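Local coordinates for protein acetate kinase (Entamoeba histolytica, PDB 4H0O) that probably transfers a phosphoryl group to or from acetate to interconvert acetate and acetyl phosphate, as a magnesium-dependent kinase of the acetokinase family, at residues V16-N20 with E390-L395; A164-Y168 with Y178-G182; K205-L211 with D328-D334; A77-I81 with I139-L144; T213-C218 with L239-R244. All coordinates share one frame; numbering follows the deposited sequence.

Contact 1: V16-N20 with E390-L395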
# COMPACT_ATOMS: atom_id res chain seq x y z
N VAL B 16 -22.83 33.71 8.98
CA VAL B 16 -21.47 33.23 8.73
C VAL B 16 -21.22 33.14 7.23
O VAL B 16 -21.97 32.47 6.51
CB VAL B 16 -21.21 31.85 9.37
CG1 VAL B 16 -19.77 31.41 9.13
CG2 VAL B 16 -21.49 31.91 10.86
N LEU B 17 -20.18 33.82 6.76
CA LEU B 17 -19.80 33.78 5.36
C LEU B 17 -18.77 32.67 5.12
O LEU B 17 -17.70 32.68 5.72
CB LEU B 17 -19.22 35.14 4.94
CG LEU B 17 -18.64 35.26 3.53
CD1 LEU B 17 -19.70 34.99 2.48
CD2 LEU B 17 -18.02 36.63 3.31
N ILE B 18 -19.10 31.72 4.26
CA ILE B 18 -18.15 30.66 3.89
C ILE B 18 -17.68 30.83 2.45
O ILE B 18 -18.49 30.90 1.52
CB ILE B 18 -18.74 29.24 4.08
CG1 ILE B 18 -18.71 28.83 5.55
CG2 ILE B 18 -17.96 28.21 3.27
CD1 ILE B 18 -19.94 29.25 6.31
N PHE B 19 -16.36 30.91 2.26
CA PHE B 19 -15.80 30.99 0.92
C PHE B 19 -15.36 29.62 0.43
O PHE B 19 -14.64 28.90 1.12
CB PHE B 19 -14.61 31.96 0.88
CG PHE B 19 -15.01 33.40 0.81
CD1 PHE B 19 -15.72 33.88 -0.28
CD2 PHE B 19 -14.65 34.29 1.81
CE1 PHE B 19 -16.08 35.22 -0.36
CE2 PHE B 19 -15.00 35.63 1.74
CZ PHE B 19 -15.72 36.09 0.65
N ASN B 20 -15.79 29.26 -0.78
CA ASN B 20 -15.36 28.02 -1.41
C ASN B 20 -14.57 28.33 -2.68
O ASN B 20 -15.16 28.64 -3.72
CB ASN B 20 -16.57 27.13 -1.72
CG ASN B 20 -16.17 25.71 -2.08
OD1 ASN B 20 -15.00 25.40 -2.26
ND2 ASN B 20 -17.17 24.83 -2.19
N GLU B 390 -19.58 20.18 1.48
CA GLU B 390 -18.41 21.04 1.67
C GLU B 390 -18.62 22.24 2.59
O GLU B 390 -17.78 22.53 3.44
CB GLU B 390 -17.91 21.54 0.31
CG GLU B 390 -17.34 20.47 -0.60
CD GLU B 390 -16.62 21.06 -1.80
OE1 GLU B 390 -15.38 21.18 -1.75
OE2 GLU B 390 -17.30 21.40 -2.79
N GLU B 391 -19.73 22.95 2.41
CA GLU B 391 -19.97 24.18 3.17
C GLU B 391 -20.28 23.90 4.64
O GLU B 391 -19.76 24.58 5.52
CB GLU B 391 -21.08 25.02 2.53
CG GLU B 391 -20.62 25.78 1.30
CD GLU B 391 -20.31 24.87 0.14
OE1 GLU B 391 -20.99 23.83 -0.01
OE2 GLU B 391 -19.37 25.18 -0.63
N LEU B 392 -21.14 22.91 4.89
CA LEU B 392 -21.48 22.52 6.25
C LEU B 392 -20.23 22.07 7.00
O LEU B 392 -20.10 22.30 8.21
CB LEU B 392 -22.52 21.40 6.25
CG LEU B 392 -23.85 21.71 5.56
CD1 LEU B 392 -24.81 20.53 5.68
CD2 LEU B 392 -24.48 22.97 6.11
N VAL B 393 -19.30 21.44 6.28
CA VAL B 393 -18.04 20.97 6.86
C VAL B 393 -17.20 22.12 7.41
O VAL B 393 -16.67 22.04 8.52
CB VAL B 393 -17.23 20.16 5.83
CG1 VAL B 393 -15.81 19.94 6.32
CG2 VAL B 393 -17.90 18.83 5.55
N ILE B 394 -17.09 23.19 6.63
CA ILE B 394 -16.36 24.38 7.06
C ILE B 394 -17.14 25.13 8.14
O ILE B 394 -16.56 25.66 9.09
CB ILE B 394 -16.06 25.33 5.88
CG1 ILE B 394 -15.28 24.60 4.79
CG2 ILE B 394 -15.29 26.56 6.35
CD1 ILE B 394 -15.08 25.41 3.53
N LEU B 395 -18.46 25.16 7.98
CA LEU B 395 -19.34 25.79 8.96
C LEU B 395 -19.24 25.09 10.32
O LEU B 395 -19.21 25.75 11.36
CB LEU B 395 -20.79 25.79 8.47
CG LEU B 395 -21.79 26.49 9.39
CD1 LEU B 395 -21.46 27.96 9.51
CD2 LEU B 395 -23.22 26.30 8.90
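The helix at E390-L395 lies across one face of the strand V16-N20, with axes 9.0 Å apart and 126° between their N-to-C directions. I18 is the main apolar contact of the strand. Both its branches touch the helix. CD1 meets CD1 of L395 at 3.8 Å, and the two side chains cross at about a right angle. The I18 and I394 side chains slide past each other in opposite directions, with CG2 of I18 4.0 Å from CD1 of I394 and also near E391 CG. V16 closes the far end, with its CG1 3.9 Å from L395 CD1. At the other end the chemistry turns polar. N20 ND2 donates to OE2 of E391 at 2.7 Å, and the acceptor lies 27° out of the amide plane. A sharp bend in the E391 chain (chi2 68°) brings its carboxylate to the amide. The same ND2 makes a weak bond of 3.5 Å to E390 OE2, whose carboxylate stands nearly perpendicular to the amide. Two acidic groups thus draw on one amide nitrogen. N20 and E390 are both predicted magnesium ligands, so the polar end of this strand-helix packing probably belongs to the metal site of the ASKHA kinase fold.

Contact 2: A164-Y168 with Y178-G182; sequences AERTY and YLKFG
The R166 guanidinium has CD1 of L179 over one face, 4.1 Å above the plane and offset toward the rim. At its edge lies the carbonyl oxygen of K180. NE of R166 donates to this oxygen at 2.9 Å, only 2° out of the guanidinium plane and with an N-H...O angle of 169°. NH2 adds a weak second bond to the same atom. The bend at chi3 (66°) turns the group back onto this carbonyl. F181 CE1 approaches NH2 obliquely at 4.0 Å, and any cation-pi attraction is weak. The Y168 ring also has a carbonyl at its edge: Y178 O lies in plane, 3.2 Å from CD2. The K180 side chain crosses Y168 at about a right angle, with CE 3.7 Å from OH.

The backbones are joined directly as well. K180 N donates to R166 O at 2.8 Å, in the carbonyl plane and on a lone pair. K180 is therefore held through both its N and its O by R166. A water accepts from Y168 N and gives a weak bond to Y178 O. The hydroxyl of Y178 leaves the contact and bonds Q259 of the second subunit. F181 meets H100 edge-to-face. The pair closes a short loop around helix 174-177, where the end of helix 163-166 meets the segment leading to H184, a predicted transition-state stabiliser, beside the subunit interface.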
# COMPACT_ATOMS: atom_id res chain seq x y z
N ALA B 164 5.13 6.27 14.42
CA ALA B 164 5.30 5.00 13.73
C ALA B 164 4.38 4.86 12.52
O ALA B 164 4.72 4.17 11.55
CB ALA B 164 5.08 3.84 14.70
N GLU B 165 3.22 5.51 12.58
CA GLU B 165 2.24 5.42 11.51
C GLU B 165 2.47 6.49 10.44
O GLU B 165 1.98 6.38 9.32
CB GLU B 165 0.82 5.56 12.08
CG GLU B 165 0.64 4.94 13.47
CD GLU B 165 0.44 3.44 13.42
OE1 GLU B 165 -0.33 2.97 12.55
OE2 GLU B 165 1.04 2.73 14.25
N ARG B 166 3.22 7.53 10.81
CA ARG B 166 3.53 8.62 9.88
C ARG B 166 4.88 8.41 9.20
O ARG B 166 5.24 9.14 8.27
CB ARG B 166 3.58 9.97 10.61
CG ARG B 166 2.26 10.46 11.18
CD ARG B 166 2.42 11.84 11.81
NE ARG B 166 2.73 12.87 10.83
CZ ARG B 166 3.32 14.03 11.11
NH1 ARG B 166 3.68 14.30 12.36
NH2 ARG B 166 3.57 14.90 10.15
N THR B 167 5.61 7.40 9.66
CA THR B 167 7.00 7.20 9.24
C THR B 167 7.19 6.13 8.17
O THR B 167 6.76 4.98 8.34
CB THR B 167 7.89 6.82 10.45
OG1 THR B 167 7.82 7.85 11.44
CG2 THR B 167 9.34 6.63 10.02
N TYR B 168 7.84 6.51 7.07
CA TYR B 168 8.21 5.55 6.04
C TYR B 168 9.58 4.94 6.35
O TYR B 168 10.47 5.61 6.87
CB TYR B 168 8.21 6.22 4.66
CG TYR B 168 6.83 6.62 4.19
CD1 TYR B 168 5.92 5.65 3.79
CD2 TYR B 168 6.45 7.95 4.14
CE1 TYR B 168 4.65 6.00 3.36
CE2 TYR B 168 5.18 8.31 3.71
CZ TYR B 168 4.29 7.33 3.32
OH TYR B 168 3.03 7.68 2.88
N TYR B 178 9.77 13.54 4.62
CA TYR B 178 8.65 12.91 3.93
C TYR B 178 7.74 12.14 4.88
O TYR B 178 7.34 11.01 4.59
CB TYR B 178 9.17 12.00 2.81
CG TYR B 178 10.04 12.73 1.81
CD1 TYR B 178 9.54 13.81 1.10
CD2 TYR B 178 11.35 12.34 1.58
CE1 TYR B 178 10.32 14.49 0.19
CE2 TYR B 178 12.15 13.01 0.66
CZ TYR B 178 11.63 14.08 -0.03
OH TYR B 178 12.40 14.76 -0.94
N LEU B 179 7.40 12.76 6.00
CA LEU B 179 6.44 12.17 6.92
C LEU B 179 5.05 12.16 6.30
O LEU B 179 4.74 12.99 5.43
CB LEU B 179 6.43 12.94 8.25
CG LEU B 179 7.69 12.79 9.11
CD1 LEU B 179 7.57 13.59 10.40
CD2 LEU B 179 7.97 11.33 9.41
N LYS B 180 4.22 11.22 6.72
CA LYS B 180 2.85 11.15 6.25
C LYS B 180 2.04 12.29 6.86
O LYS B 180 2.23 12.65 8.02
CB LYS B 180 2.23 9.80 6.62
CG LYS B 180 0.74 9.68 6.32
CD LYS B 180 0.19 8.30 6.65
CE LYS B 180 0.91 7.22 5.86
NZ LYS B 180 0.30 5.88 6.10
N PHE B 181 1.15 12.87 6.06
CA PHE B 181 0.24 13.90 6.56
C PHE B 181 -1.20 13.38 6.61
O PHE B 181 -1.79 13.26 7.68
CB PHE B 181 0.32 15.17 5.70
CG PHE B 181 1.52 16.02 5.99
CD1 PHE B 181 1.55 16.84 7.11
CD2 PHE B 181 2.62 16.02 5.14
CE1 PHE B 181 2.65 17.64 7.38
CE2 PHE B 181 3.72 16.81 5.41
CZ PHE B 181 3.74 17.62 6.53
N GLY B 182 -1.76 13.06 5.44
CA GLY B 182 -3.15 12.63 5.37
C GLY B 182 -4.04 13.82 5.04
O GLY B 182 -3.75 14.95 5.45
O HOH W 1 8.88 9.08 6.68

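Contact 3: K205-L211 with D328-D334; sequences KIIACHL and DLLVFTD
Two neighbouring parallel strands in the mixed sheet of a ribonuclease H-like domain make this contact. I206 pairs with L329 and H210 with T333, and the axes run 4.8 Å apart at 16°. The ladder crosses back and forth: C209 N donates to V331 O at 2.8 Å, and T333 N to C209 O at 2.9 Å. Just before it, D328 OD2 accepts from K205 N at 3.0 Å, from above the carboxylate plane, while D328 N returns a bond to K205 O.

On the face of A208 and H210, V331 packs tightly. Its CG1 sits between its own backbone N and carbonyl carbon (chi1 63°) and reaches CB of A208 at 3.4 Å. T333 CG2 lies 3.6 Å from H210 CA. CB of D334 rests over one face of the H210 imidazole, 3.9 Å from the ring centroid, in a CH-pi contact. The ring and carboxylate planes are 69° apart. On the other face, C209 SG touches L330 CD1 at 3.9 Å and lies obliquely to the F332 ring. L211 CD1 meets the edge of that ring.

H210 ND1 is bonded to S187 OG and T333 OG1 to A386 O, and the H210 ring stacks with H184, a predicted transition-state stabiliser. Helix 185-195 packs on the A208 and H210 face, and helix 299-324 on I207 and L211. Strands 216-222 and 382-385 flank the pair.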
# COMPACT_ATOMS: atom_id res chain seq x y z
N LYS B 205 -14.69 1.61 16.91
CA LYS B 205 -13.65 1.49 15.90
C LYS B 205 -14.29 1.71 14.54
O LYS B 205 -15.12 0.91 14.09
CB LYS B 205 -12.98 0.12 15.97
CG LYS B 205 -12.19 -0.10 17.25
CD LYS B 205 -11.69 -1.53 17.37
CE LYS B 205 -10.91 -1.71 18.66
NZ LYS B 205 -9.85 -0.68 18.80
N ILE B 206 -13.93 2.82 13.91
CA ILE B 206 -14.59 3.26 12.69
C ILE B 206 -13.60 3.35 11.54
O ILE B 206 -12.49 3.87 11.72
CB ILE B 206 -15.27 4.63 12.91
CG1 ILE B 206 -16.22 4.56 14.11
CG2 ILE B 206 -16.02 5.07 11.66
CD1 ILE B 206 -16.95 5.86 14.41
N ILE B 207 -13.98 2.83 10.38
CA ILE B 207 -13.23 3.06 9.16
C ILE B 207 -14.11 3.87 8.22
O ILE B 207 -15.19 3.43 7.82
CB ILE B 207 -12.79 1.74 8.48
CG1 ILE B 207 -11.76 1.01 9.33
CG2 ILE B 207 -12.21 2.02 7.10
CD1 ILE B 207 -11.24 -0.29 8.73
N ALA B 208 -13.64 5.07 7.88
CA ALA B 208 -14.39 5.95 6.99
C ALA B 208 -13.77 5.97 5.60
O ALA B 208 -12.55 5.99 5.46
CB ALA B 208 -14.45 7.35 7.56
N CYS B 209 -14.62 5.98 4.58
CA CYS B 209 -14.14 6.03 3.20
C CYS B 209 -14.61 7.30 2.50
O CYS B 209 -15.79 7.43 2.16
CB CYS B 209 -14.61 4.80 2.43
SG CYS B 209 -14.22 3.23 3.23
N HIS B 210 -13.69 8.23 2.29
CA HIS B 210 -13.99 9.44 1.53
C HIS B 210 -13.79 9.12 0.05
O HIS B 210 -12.68 9.25 -0.48
CB HIS B 210 -13.07 10.58 1.96
CG HIS B 210 -13.33 11.88 1.27
ND1 HIS B 210 -13.79 13.00 1.92
CD2 HIS B 210 -13.17 12.25 -0.04
CE1 HIS B 210 -13.92 14.00 1.06
NE2 HIS B 210 -13.55 13.56 -0.13
N LEU B 211 -14.86 8.68 -0.61
CA LEU B 211 -14.77 8.31 -2.01
C LEU B 211 -15.23 9.47 -2.89
O LEU B 211 -16.41 9.59 -3.23
CB LEU B 211 -15.58 7.03 -2.28
CG LEU B 211 -15.16 5.85 -1.39
CD1 LEU B 211 -15.81 4.54 -1.83
CD2 LEU B 211 -13.64 5.71 -1.36
N ASP B 328 -16.26 -1.77 13.97
CA ASP B 328 -17.66 -1.73 14.37
C ASP B 328 -18.53 -1.10 13.28
O ASP B 328 -19.66 -1.53 13.05
CB ASP B 328 -17.82 -0.94 15.67
CG ASP B 328 -17.02 -1.53 16.81
OD1 ASP B 328 -16.96 -2.77 16.91
OD2 ASP B 328 -16.45 -0.75 17.61
N LEU B 329 -17.99 -0.08 12.62
CA LEU B 329 -18.77 0.68 11.65
C LEU B 329 -17.94 1.10 10.44
O LEU B 329 -16.92 1.77 10.57
CB LEU B 329 -19.37 1.93 12.30
CG LEU B 329 -20.17 2.86 11.38
CD1 LEU B 329 -21.39 2.15 10.84
CD2 LEU B 329 -20.56 4.15 12.08
N LEU B 330 -18.41 0.68 9.26
CA LEU B 330 -17.83 1.13 7.99
C LEU B 330 -18.73 2.21 7.40
O LEU B 330 -19.94 1.99 7.24
CB LEU B 330 -17.68 -0.04 7.02
CG LEU B 330 -17.11 0.27 5.63
CD1 LEU B 330 -15.64 0.63 5.73
CD2 LEU B 330 -17.31 -0.88 4.65
N VAL B 331 -18.17 3.37 7.10
CA VAL B 331 -18.97 4.48 6.60
C VAL B 331 -18.48 5.01 5.26
O VAL B 331 -17.29 5.27 5.08
CB VAL B 331 -19.00 5.65 7.61
CG1 VAL B 331 -17.60 6.21 7.82
CG2 VAL B 331 -19.96 6.73 7.14
N PHE B 332 -19.41 5.19 4.32
CA PHE B 332 -19.08 5.76 3.03
C PHE B 332 -19.48 7.23 2.96
O PHE B 332 -20.55 7.61 3.44
CB PHE B 332 -19.79 4.98 1.92
CG PHE B 332 -19.32 3.57 1.78
CD1 PHE B 332 -18.15 3.28 1.10
CD2 PHE B 332 -20.07 2.53 2.31
CE1 PHE B 332 -17.72 1.97 0.97
CE2 PHE B 332 -19.64 1.22 2.18
CZ PHE B 332 -18.46 0.94 1.51
N THR B 333 -18.62 8.06 2.37
CA THR B 333 -18.93 9.48 2.25
C THR B 333 -18.43 10.06 0.93
O THR B 333 -17.80 9.37 0.13
CB THR B 333 -18.38 10.29 3.44
OG1 THR B 333 -18.92 11.62 3.40
CG2 THR B 333 -16.87 10.36 3.40
N ASP B 334 -18.74 11.34 0.71
CA ASP B 334 -18.51 12.03 -0.56
C ASP B 334 -19.23 11.39 -1.75
O ASP B 334 -19.86 10.34 -1.61
CB ASP B 334 -17.02 12.21 -0.85
CG ASP B 334 -16.78 13.01 -2.12
OD1 ASP B 334 -17.77 13.43 -2.75
OD2 ASP B 334 -15.60 13.20 -2.50

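Contact 4: A77-I81 with I139-L144; sequences AKLII and ISMKEL
I81, E143 and K78 carry most of this contact between helices 73-86 and 129-143, whose short segments pack 9.9 Å apart at 33°. I81 points at the other helix and works with both branches. Its CG2 and the CD2 of L144 meet tip to tip at 3.9 Å. Its CD1 takes the other direction, since CG1 stands beside the backbone N, and this methyl comes to 4.0 Å from CB of E143. The same CD1 is also close to OG of S140.

E143 thus has two roles. Its CB belongs to the apolar patch, while its chain bends at chi2 (-62°) and carries the carboxylate up to K78. K78 leaves its helix to one side, but its long chain swings across to E143, and the two side chains cross obliquely. NZ of K78 forms a salt bridge with OE2 of E143 at 3.1 Å, meeting the oxygen from above the carboxylate plane, 52° out of it. CD of K78 also lies 3.8 Å from OE2 of E143, so the lysine touches the acid before its end.

A smaller apolar pair lies at the start of both segments, where CB of A77 meets CG2 of I139 at 3.8 Å. On the sheet side, F19 and V94 pack against S140, and F19 also against A77. The contact therefore grades from an apolar layer next to the sheet to one ion pair at its outer rim, where the charges probably add a modest electrostatic attraction between the helices.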
# COMPACT_ATOMS: atom_id res chain seq x y z
N ALA B 77 -13.97 37.98 -4.21
CA ALA B 77 -14.22 38.02 -2.77
C ALA B 77 -14.63 39.42 -2.32
O ALA B 77 -15.63 39.58 -1.62
CB ALA B 77 -13.00 37.56 -2.01
N LYS B 78 -13.85 40.42 -2.73
CA LYS B 78 -14.13 41.81 -2.41
C LYS B 78 -15.51 42.25 -2.88
O LYS B 78 -16.29 42.84 -2.12
CB LYS B 78 -13.06 42.72 -3.01
CG LYS B 78 -13.41 44.21 -2.99
CD LYS B 78 -12.16 45.07 -2.80
CE LYS B 78 -12.53 46.53 -2.59
NZ LYS B 78 -11.40 47.32 -2.03
N LEU B 79 -15.82 41.96 -4.14
CA LEU B 79 -17.09 42.35 -4.74
C LEU B 79 -18.27 41.61 -4.10
O LEU B 79 -19.38 42.14 -4.00
CB LEU B 79 -17.07 42.15 -6.26
CG LEU B 79 -16.62 43.34 -7.11
CD1 LEU B 79 -15.34 43.97 -6.59
CD2 LEU B 79 -16.43 42.93 -8.57
N ILE B 80 -18.02 40.38 -3.65
CA ILE B 80 -19.03 39.61 -2.92
C ILE B 80 -19.34 40.27 -1.58
O ILE B 80 -20.51 40.49 -1.24
CB ILE B 80 -18.57 38.15 -2.68
CG1 ILE B 80 -18.64 37.35 -3.99
CG2 ILE B 80 -19.42 37.48 -1.62
CD1 ILE B 80 -18.00 35.98 -3.90
N ILE B 81 -18.29 40.59 -0.83
CA ILE B 81 -18.41 41.28 0.46
C ILE B 81 -19.12 42.62 0.30
O ILE B 81 -19.95 43.00 1.13
CB ILE B 81 -17.01 41.49 1.09
CG1 ILE B 81 -16.40 40.14 1.49
CG2 ILE B 81 -17.07 42.43 2.28
CD1 ILE B 81 -14.94 40.22 1.90
N ILE B 139 -7.47 39.31 1.54
CA ILE B 139 -8.40 40.36 1.15
C ILE B 139 -9.63 40.38 2.08
O ILE B 139 -10.23 41.44 2.30
CB ILE B 139 -8.83 40.23 -0.34
CG1 ILE B 139 -8.83 41.60 -1.02
CG2 ILE B 139 -10.18 39.55 -0.49
CD1 ILE B 139 -7.46 42.25 -1.05
N SER B 140 -9.97 39.23 2.63
CA SER B 140 -11.15 39.10 3.49
C SER B 140 -10.90 39.75 4.85
O SER B 140 -11.79 40.38 5.42
CB SER B 140 -11.52 37.62 3.66
OG SER B 140 -12.89 37.46 3.95
N MET B 141 -9.68 39.59 5.36
CA MET B 141 -9.28 40.22 6.61
C MET B 141 -9.27 41.74 6.47
O MET B 141 -9.50 42.45 7.45
CB MET B 141 -7.90 39.74 7.04
CG MET B 141 -7.82 38.27 7.40
SD MET B 141 -8.81 37.80 8.83
CE MET B 141 -7.83 38.49 10.16
N LYS B 142 -9.00 42.23 5.27
CA LYS B 142 -8.88 43.66 5.04
C LYS B 142 -10.24 44.35 4.88
O LYS B 142 -10.46 45.43 5.43
CB LYS B 142 -8.02 43.94 3.80
CG LYS B 142 -7.71 45.41 3.60
CD LYS B 142 -7.16 45.70 2.21
CE LYS B 142 -6.93 47.19 2.02
NZ LYS B 142 -6.57 47.53 0.62
N GLU B 143 -11.14 43.72 4.14
CA GLU B 143 -12.46 44.28 3.89
C GLU B 143 -13.40 44.10 5.08
O GLU B 143 -14.34 44.87 5.26
CB GLU B 143 -13.08 43.67 2.63
CG GLU B 143 -12.31 43.97 1.35
CD GLU B 143 -12.24 45.45 1.04
OE1 GLU B 143 -13.29 46.13 1.11
OE2 GLU B 143 -11.13 45.94 0.73
N LEU B 144 -13.13 43.08 5.89
CA LEU B 144 -13.89 42.86 7.12
C LEU B 144 -12.95 42.72 8.33
O LEU B 144 -12.87 41.65 8.94
CB LEU B 144 -14.78 41.62 6.99
CG LEU B 144 -15.82 41.66 5.87
CD1 LEU B 144 -16.57 40.33 5.72
CD2 LEU B 144 -16.81 42.78 6.11

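Contact 5: T213-C218 with L239-R244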
# COMPACT_ATOMS: atom_id res chain seq x y z
N THR B 213 -14.78 12.72 -6.03
CA THR B 213 -14.67 12.89 -7.47
C THR B 213 -13.23 13.23 -7.82
O THR B 213 -12.77 12.98 -8.94
CB THR B 213 -15.60 14.01 -7.98
OG1 THR B 213 -15.61 13.99 -9.42
CG2 THR B 213 -15.13 15.37 -7.50
N GLY B 214 -12.52 13.82 -6.86
CA GLY B 214 -11.12 14.16 -7.05
C GLY B 214 -10.24 13.16 -6.32
O GLY B 214 -9.89 12.11 -6.87
N GLY B 215 -9.87 13.48 -5.08
CA GLY B 215 -9.10 12.56 -4.27
C GLY B 215 -9.98 11.57 -3.53
O GLY B 215 -11.16 11.83 -3.28
N SER B 216 -9.41 10.42 -3.18
CA SER B 216 -10.10 9.43 -2.37
C SER B 216 -9.16 8.89 -1.30
O SER B 216 -7.96 8.72 -1.54
CB SER B 216 -10.62 8.27 -3.22
OG SER B 216 -11.80 8.63 -3.91
N SER B 217 -9.70 8.62 -0.11
CA SER B 217 -8.91 8.08 0.98
C SER B 217 -9.77 7.31 1.99
O SER B 217 -10.99 7.43 1.99
CB SER B 217 -8.13 9.19 1.69
OG SER B 217 -8.99 9.99 2.48
N CYS B 218 -9.11 6.52 2.83
CA CYS B 218 -9.75 5.86 3.96
C CYS B 218 -9.08 6.31 5.24
O CYS B 218 -7.90 6.66 5.24
CB CYS B 218 -9.64 4.35 3.85
SG CYS B 218 -10.63 3.62 2.54
N LEU B 239 -5.61 4.95 -2.16
CA LEU B 239 -6.63 4.33 -3.00
C LEU B 239 -6.38 4.59 -4.48
O LEU B 239 -5.72 5.57 -4.85
CB LEU B 239 -8.00 4.89 -2.63
CG LEU B 239 -8.83 4.22 -1.53
CD1 LEU B 239 -7.96 3.71 -0.40
CD2 LEU B 239 -9.85 5.20 -0.98
N VAL B 240 -6.89 3.71 -5.33
CA VAL B 240 -7.02 4.02 -6.75
C VAL B 240 -8.03 5.16 -6.84
O VAL B 240 -9.09 5.10 -6.22
CB VAL B 240 -7.55 2.82 -7.54
CG1 VAL B 240 -7.90 3.23 -8.97
CG2 VAL B 240 -6.52 1.69 -7.55
N MET B 241 -7.70 6.21 -7.58
CA MET B 241 -8.58 7.38 -7.63
C MET B 241 -9.09 7.68 -9.04
O MET B 241 -8.89 6.90 -9.97
CB MET B 241 -7.89 8.61 -7.03
CG MET B 241 -7.19 8.36 -5.70
SD MET B 241 -6.50 9.86 -4.96
CE MET B 241 -5.30 9.16 -3.82
N SER B 242 -9.75 8.83 -9.19
CA SER B 242 -10.30 9.24 -10.47
C SER B 242 -9.23 9.34 -11.55
O SER B 242 -9.38 8.80 -12.65
CB SER B 242 -11.04 10.57 -10.33
OG SER B 242 -10.21 11.55 -9.72
N THR B 243 -8.13 10.03 -11.23
CA THR B 243 -7.02 10.20 -12.17
C THR B 243 -5.66 9.91 -11.55
O THR B 243 -4.62 10.15 -12.18
CB THR B 243 -6.98 11.63 -12.76
OG1 THR B 243 -6.70 12.57 -11.72
CG2 THR B 243 -8.30 11.98 -13.42
N ARG B 244 -5.65 9.42 -10.31
CA ARG B 244 -4.41 9.13 -9.61
C ARG B 244 -4.16 7.63 -9.55
O ARG B 244 -5.09 6.83 -9.63
CB ARG B 244 -4.44 9.72 -8.20
CG ARG B 244 -4.28 11.23 -8.16
CD ARG B 244 -4.70 11.78 -6.80
NE ARG B 244 -4.95 13.22 -6.86
CZ ARG B 244 -5.59 13.90 -5.91
NH1 ARG B 244 -6.04 13.28 -4.83
NH2 ARG B 244 -5.77 15.21 -6.04
O HOH W 2 -8.04 11.89 -8.75
O HOH W 3 -11.19 10.10 -6.49
O HOH W 4 -5.73 7.46 -0.45
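L239 lays its CD2 against the backbone of strand 216-222, 3.5 Å from S217 N, and CD2 also touches SG of C218 at 3.9 Å. This joins a sheet strand of the ribonuclease H-like fold, and the G214-G215 loop that leads into it, to the loop carrying R244, a predicted transition-state stabiliser. Further along the loop, M241 faces G215 and S216. Its extended chain brings SD to S216 N, which donates a weak bond of 3.5 Å. R244 NH1 gives the same sulfur another weak bond, so the thioether lies between strand and arginine. CA of G215 lies 3.2 Å from R244 NH1, oblique to the guanidinium. At T213 and G214, S242 OG lies 3.0 Å from T213 O and 2.9 Å from G214 O. With chi1 at 53° the S242 hydroxyl folds back over its own backbone, facing both oxygens. S217 turns the other way and bonds H184 and Y188 through OG. Water joins the backbones where direct bonds are lacking: one molecule donates to S216 O at 2.8 Å and accepts from L239 N at 3.0 Å.

Overall arrangement
Contacts 1, 3 and 5 are buried, while contacts 2 and 4 are only partly so. Contacts 1 and 4 lie on opposite faces of the sheet and share strand 16-21: F19 of contact 1 packs on A77, I80, I81 and S140 of contact 4. Contacts 3 and 5 belong to the other sheet, where H210 N probably bonds S217 O across adjacent strands. Contact 3 relies on a regular backbone ladder; contact 5 uses waters and a sulfur and holds a predicted transition-state stabiliser. Contact 2 stands apart near the subunit interface, where an arginine grips one carbonyl oxygen. Contact 4, about 37 Å from contact 3 between centres, has a salt bridge; contact 1 ends in predicted metal ligands.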